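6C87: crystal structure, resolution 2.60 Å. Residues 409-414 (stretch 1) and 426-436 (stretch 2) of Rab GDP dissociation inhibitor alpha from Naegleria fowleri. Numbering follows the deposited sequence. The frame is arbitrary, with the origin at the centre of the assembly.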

ATOM      1  N   VAL A 409      -6.694  -5.828 -25.745  1.00 60.08           N
ATOM      2  CA  VAL A 409      -6.633  -7.282 -25.857  1.00 59.12           C
ATOM      3  C   VAL A 409      -5.594  -7.783 -24.867  1.00 59.79           C
ATOM      4  O   VAL A 409      -4.386  -7.604 -25.075  1.00 62.20           O
ATOM      5  CB  VAL A 409      -6.290  -7.740 -27.280  1.00 58.67           C
ATOM      6  CG1 VAL A 409      -6.314  -9.259 -27.363  1.00 46.02           C
ATOM      7  CG2 VAL A 409      -7.244  -7.131 -28.284  1.00 55.14           C
ATOM      8  N   PHE A 410      -6.055  -8.422 -23.796  1.00 60.61           N
ATOM      9  CA  PHE A 410      -5.185  -8.910 -22.731  1.00 58.03           C
ATOM     10  C   PHE A 410      -5.043 -10.420 -22.880  1.00 56.43           C
ATOM     11  O   PHE A 410      -6.012 -11.165 -22.692  1.00 60.86           O
ATOM     12  CB  PHE A 410      -5.749  -8.513 -21.370  1.00 53.71           C
ATOM     13  CG  PHE A 410      -5.931  -7.035 -21.221  1.00 55.26           C
ATOM     14  CD1 PHE A 410      -7.108  -6.425 -21.615  1.00 58.74           C
ATOM     15  CD2 PHE A 410      -4.904  -6.243 -20.733  1.00 60.52           C
ATOM     16  CE1 PHE A 410      -7.271  -5.051 -21.500  1.00 64.02           C
ATOM     17  CE2 PHE A 410      -5.057  -4.871 -20.614  1.00 64.97           C
ATOM     18  CZ  PHE A 410      -6.246  -4.274 -21.000  1.00 65.09           C
ATOM     19  N   ILE A 411      -3.832 -10.866 -23.219  1.00 48.38           N
ATOM     20  CA  ILE A 411      -3.563 -12.256 -23.574  1.00 46.89           C
ATOM     21  C   ILE A 411      -2.706 -12.902 -22.494  1.00 47.92           C
ATOM     22  O   ILE A 411      -1.764 -12.287 -21.977  1.00 48.25           O
ATOM     23  CB  ILE A 411      -2.879 -12.363 -24.952  1.00 42.62           C
ATOM     24  CG1 ILE A 411      -3.646 -11.532 -25.985  1.00 48.06           C
ATOM     25  CG2 ILE A 411      -2.782 -13.817 -25.390  1.00 38.38           C
ATOM     26  CD1 ILE A 411      -2.998 -11.496 -27.354  1.00 51.02           C
ATOM     27  N   SER A 412      -3.042 -14.143 -22.150  1.00 38.94           N
ATOM     28  CA  SER A 412      -2.272 -14.900 -21.178  1.00 42.25           C
ATOM     29  C   SER A 412      -1.082 -15.581 -21.846  1.00 45.97           C
ATOM     30  O   SER A 412      -1.029 -15.750 -23.067  1.00 41.82           O
ATOM     31  CB  SER A 412      -3.141 -15.961 -20.501  1.00 38.95           C
ATOM     32  OG  SER A 412      -3.628 -16.912 -21.446  1.00 35.66           O
ATOM     33  N   LYS A 413      -0.119 -15.977 -21.017  1.00 43.90           N
ATOM     34  CA  LYS A 413       0.990 -16.795 -21.471  1.00 34.85           C
ATOM     35  C   LYS A 413       0.599 -18.265 -21.455  1.00 34.78           C
ATOM     36  O   LYS A 413      -0.267 -18.690 -20.686  1.00 33.24           O
ATOM     37  CB  LYS A 413       2.219 -16.573 -20.593  1.00 40.69           C
ATOM     38  CG  LYS A 413       2.790 -15.172 -20.695  1.00 47.43           C
ATOM     39  CD  LYS A 413       3.982 -14.988 -19.778  1.00 43.51           C
ATOM     40  CE  LYS A 413       4.529 -13.581 -19.900  1.00 53.83           C
ATOM     41  NZ  LYS A 413       5.644 -13.348 -18.952  1.00 63.92           N
ATOM     42  N   SER A 414       1.224 -19.038 -22.343  1.00 35.56           N
ATOM     43  CA  SER A 414       1.089 -20.483 -22.269  1.00 34.67           C
ATOM     44  C   SER A 414       1.682 -20.991 -20.959  1.00 44.13           C
ATOM     45  O   SER A 414       2.601 -20.394 -20.391  1.00 40.53           O
ATOM     46  CB  SER A 414       1.791 -21.144 -23.449  1.00 36.26           C
ATOM     47  OG  SER A 414       1.262 -20.666 -24.675  1.00 42.42           O
ATOM     48  N   VAL A 426       1.681 -15.341 -11.184  1.00 40.65           N
ATOM     49  CA  VAL A 426       2.325 -14.091 -11.585  1.00 34.15           C
ATOM     50  C   VAL A 426       1.697 -13.562 -12.873  1.00 42.80           C
ATOM     51  O   VAL A 426       1.495 -12.350 -13.032  1.00 49.71           O
ATOM     52  CB  VAL A 426       3.851 -14.293 -11.716  1.00 37.60           C
ATOM     53  CG1 VAL A 426       4.504 -13.125 -12.418  1.00 35.67           C
ATOM     54  CG2 VAL A 426       4.482 -14.477 -10.340  1.00 34.32           C
ATOM     55  N   ASP A 427       1.364 -14.460 -13.809  1.00 41.13           N
ATOM     56  CA  ASP A 427       0.698 -14.030 -15.037  1.00 39.93           C
ATOM     57  C   ASP A 427      -0.696 -13.469 -14.758  1.00 48.34           C
ATOM     58  O   ASP A 427      -1.089 -12.460 -15.354  1.00 53.36           O
ATOM     59  CB  ASP A 427       0.614 -15.188 -16.032  1.00 40.48           C
ATOM     60  CG  ASP A 427       0.256 -14.727 -17.435  1.00 43.80           C
ATOM     61  OD1 ASP A 427       0.580 -13.569 -17.774  1.00 46.95           O
ATOM     62  OD2 ASP A 427      -0.341 -15.517 -18.201  1.00 45.11           O
ATOM     63  N   ILE A 428      -1.456 -14.102 -13.855  1.00 46.20           N
ATOM     64  CA  ILE A 428      -2.796 -13.607 -13.527  1.00 41.15           C
ATOM     65  C   ILE A 428      -2.718 -12.210 -12.927  1.00 42.08           C
ATOM     66  O   ILE A 428      -3.452 -11.299 -13.332  1.00 37.20           O
ATOM     67  CB  ILE A 428      -3.511 -14.573 -12.568  1.00 36.95           C
ATOM     68  CG1 ILE A 428      -3.926 -15.857 -13.289  1.00 38.82           C
ATOM     69  CG2 ILE A 428      -4.698 -13.883 -11.928  1.00 34.44           C
ATOM     70  CD1 ILE A 428      -4.315 -16.977 -12.341  1.00 36.95           C
ATOM     71  N   VAL A 429      -1.828 -12.027 -11.945  1.00 44.16           N
ATOM     72  CA  VAL A 429      -1.669 -10.728 -11.296  1.00 41.79           C
ATOM     73  C   VAL A 429      -1.271  -9.673 -12.311  1.00 46.71           C
ATOM     74  O   VAL A 429      -1.793  -8.551 -12.304  1.00 51.73           O
ATOM     75  CB  VAL A 429      -0.627 -10.812 -10.168  1.00 40.47           C
ATOM     76  CG1 VAL A 429      -0.282  -9.406  -9.682  1.00 40.03           C
ATOM     77  CG2 VAL A 429      -1.148 -11.675  -9.032  1.00 39.09           C
ATOM     78  N   ASP A 430      -0.328 -10.012 -13.188  1.00 45.83           N
ATOM     79  CA  ASP A 430       0.110  -9.057 -14.192  1.00 44.98           C
ATOM     80  C   ASP A 430      -1.037  -8.692 -15.125  1.00 46.75           C
ATOM     81  O   ASP A 430      -1.262  -7.511 -15.415  1.00 43.09           O
ATOM     82  CB  ASP A 430       1.307  -9.611 -14.957  1.00 43.29           C
ATOM     83  CG  ASP A 430       1.803  -8.656 -16.006  1.00 48.65           C
ATOM     84  OD1 ASP A 430       2.078  -7.483 -15.650  1.00 53.19           O
ATOM     85  OD2 ASP A 430       1.949  -9.083 -17.169  1.00 46.67           O
ATOM     86  N   ILE A 431      -1.781  -9.698 -15.598  1.00 47.03           N
ATOM     87  CA  ILE A 431      -2.926  -9.444 -16.473  1.00 48.60           C
ATOM     88  C   ILE A 431      -3.939  -8.534 -15.785  1.00 51.61           C
ATOM     89  O   ILE A 431      -4.446  -7.574 -16.380  1.00 53.88           O
ATOM     90  CB  ILE A 431      -3.571 -10.773 -16.908  1.00 46.73           C
ATOM     91  CG1 ILE A 431      -2.647 -11.530 -17.868  1.00 43.23           C
ATOM     92  CG2 ILE A 431      -4.938 -10.530 -17.539  1.00 49.78           C
ATOM     93  CD1 ILE A 431      -2.964 -13.020 -17.964  1.00 40.38           C
ATOM     94  N   TYR A 432      -4.245  -8.820 -14.519  1.00 50.80           N
ATOM     95  CA  TYR A 432      -5.243  -8.019 -13.816  1.00 49.44           C
ATOM     96  C   TYR A 432      -4.750  -6.597 -13.594  1.00 54.76           C
ATOM     97  O   TYR A 432      -5.533  -5.643 -13.674  1.00 60.42           O
ATOM     98  CB  TYR A 432      -5.626  -8.682 -12.489  1.00 41.13           C
ATOM     99  CG  TYR A 432      -6.919  -8.146 -11.925  1.00 42.39           C
ATOM    100  CD1 TYR A 432      -8.137  -8.477 -12.504  1.00 48.76           C
ATOM    101  CD2 TYR A 432      -6.926  -7.307 -10.810  1.00 44.24           C
ATOM    102  CE1 TYR A 432      -9.330  -7.986 -11.995  1.00 58.57           C
ATOM    103  CE2 TYR A 432      -8.117  -6.807 -10.291  1.00 46.48           C
ATOM    104  CZ  TYR A 432      -9.317  -7.152 -10.891  1.00 56.75           C
ATOM    105  OH  TYR A 432     -10.507  -6.665 -10.394  1.00 57.59           O
ATOM    106  N   GLU A 433      -3.453  -6.431 -13.328  1.00 52.76           N
ATOM    107  CA  GLU A 433      -2.902  -5.084 -13.199  1.00 56.15           C
ATOM    108  C   GLU A 433      -2.964  -4.336 -14.527  1.00 54.64           C
ATOM    109  O   GLU A 433      -3.266  -3.136 -14.560  1.00 57.41           O
ATOM    110  CB  GLU A 433      -1.463  -5.154 -12.703  1.00 52.33           C
ATOM    111  CG  GLU A 433      -1.323  -5.439 -11.231  1.00 51.49           C
ATOM    112  CD  GLU A 433       0.122  -5.588 -10.839  1.00 54.29           C
ATOM    113  OE1 GLU A 433       0.954  -5.734 -11.762  1.00 59.58           O
ATOM    114  OE2 GLU A 433       0.428  -5.562  -9.626  1.00 53.45           O
ATOM    115  N   ARG A 434      -2.691  -5.036 -15.633  1.00 54.16           N
ATOM    116  CA  ARG A 434      -2.797  -4.422 -16.950  1.00 47.39           C
ATOM    117  C   ARG A 434      -4.229  -4.017 -17.260  1.00 57.13           C
ATOM    118  O   ARG A 434      -4.455  -2.993 -17.915  1.00 60.97           O
ATOM    119  CB  ARG A 434      -2.276  -5.384 -18.017  1.00 49.74           C
ATOM    120  CG  ARG A 434      -0.767  -5.546 -18.039  1.00 45.81           C
ATOM    121  CD  ARG A 434      -0.371  -6.983 -18.328  1.00 43.68           C
ATOM    122  NE  ARG A 434      -0.945  -7.451 -19.582  1.00 48.82           N
ATOM    123  CZ  ARG A 434      -0.898  -8.710 -20.002  1.00 47.52           C
ATOM    124  NH1 ARG A 434      -0.297  -9.637 -19.270  1.00 43.48           N
ATOM    125  NH2 ARG A 434      -1.451  -9.042 -21.162  1.00 45.55           N
ATOM    126  N   ILE A 435      -5.208  -4.789 -16.781  1.00 59.22           N
ATOM    127  CA  ILE A 435      -6.605  -4.463 -17.048  1.00 60.57           C
ATOM    128  C   ILE A 435      -7.025  -3.221 -16.264  1.00 60.07           C
ATOM    129  O   ILE A 435      -7.531  -2.250 -16.837  1.00 66.29           O
ATOM    130  CB  ILE A 435      -7.504  -5.670 -16.714  1.00 53.43           C
ATOM    131  CG1 ILE A 435      -7.258  -6.812 -17.696  1.00 50.92           C
ATOM    132  CG2 ILE A 435      -8.976  -5.271 -16.727  1.00 47.49           C
ATOM    133  CD1 ILE A 435      -7.883  -8.116 -17.269  1.00 50.24           C
ATOM    134  N   THR A 436      -6.770  -3.210 -14.954  1.00 55.76           N
ATOM    135  CA  THR A 436      -7.264  -2.150 -14.080  1.00 57.39           C
ATOM    136  C   THR A 436      -6.349  -0.932 -14.019  1.00 61.80           C
ATOM    137  O   THR A 436      -6.770   0.111 -13.509  1.00 62.14           O
ATOM    138  CB  THR A 436      -7.487  -2.680 -12.653  1.00 59.79           C
ATOM    139  OG1 THR A 436      -6.236  -3.066 -12.070  1.00 62.43           O
ATOM    140  CG2 THR A 436      -8.415  -3.892 -12.676  1.00 54.75           C
TER
HETATM  141  O   HOH W   1      -1.819  -8.469 -23.969  1.00 45.23           O
HETATM  142  O   HOH W   2       0.209 -12.253 -20.111  1.00 35.77           O

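The strand 409-411 and the helix 426-436 run nearly antiparallel: their N-to-C directions differ by 171° and their axes approach to 9.1 Å. The CA register follows from this. Phe410 lies nearest Ile431 (CA to CA 6.7 Å) and Ser412 nearest Asp427 (CA to CA 6.9 Å), so moving two residues forward along stretch 1 means moving back four, about one helical turn. The contact buries 376 Å², summed over both sides.

Val409 points its CA-to-CB bond away from the helix, and its side chain makes no contact with it. Its carbonyl still takes part, through a solvent bridge: water 1 donates to Val409 O (2.9 Å from the water oxygen) and accepts from Ile411 N (3.2 Å) and, weakly, from Arg434 NH2 (2.9 Å).

Phe410, alternating with its strand neighbours, points its CA-to-CB bond toward the helix and has 99 Å² covered, the largest share of any residue here. Ile435 lies over one ring face: its CG1 is 3.8 Å from the ring centroid and 11° off the ring normal, the geometry of a CH-pi contact. Phe410 CE2 also approaches Arg434 CB at 3.8 Å and Arg434 O at 3.3 Å, while Phe410 CB meets Ile431 CG2 more loosely at 4.4 Å.

The CA-to-CB bond of Ile411 points away from the helix, and the residue engages through its backbone. Its carbonyl lies near the plane of the Arg434 guanidinium, at the edge, where the N-H groups point. The direct hydrogen bond from Arg434 NH2 to Ile411 O is weak: the 168° angle is favourable, but the distance is 3.4 Å. Water 2 reinforces the link, donating to Ile411 O and Asp427 OD1 (2.7 Å each from the water oxygen) and accepting from Arg434 NH1 (2.8 Å). Within the helix, Arg434 NH1 also forms a salt bridge with Asp430 OD2 at 3.1 Å, which pairs the cationic group with a carboxylate one turn earlier.

Beyond the strand, Ser412 contributes van der Waals contact: its CB lies 3.9 Å from Ile431 CD1 and 3.7 Å from Asp427 OD2. Although the CA-to-CB bond of Ile431 points sideways, the end of its side chain comes nearer and makes this contact possible. Ser412 OG is hydrogen-bonded elsewhere in the structure.

Lys413 makes the shorter of the two direct hydrogen bonds across the stretches, its backbone N donating to Asp427 OD2 at 2.9 Å with an N-H...O angle of 169°. Asp427 thus receives an amide proton on OD2 and a water proton on OD1. The CA-to-CB bond of Ser414 then points away, and its side chain makes no contact with the helix.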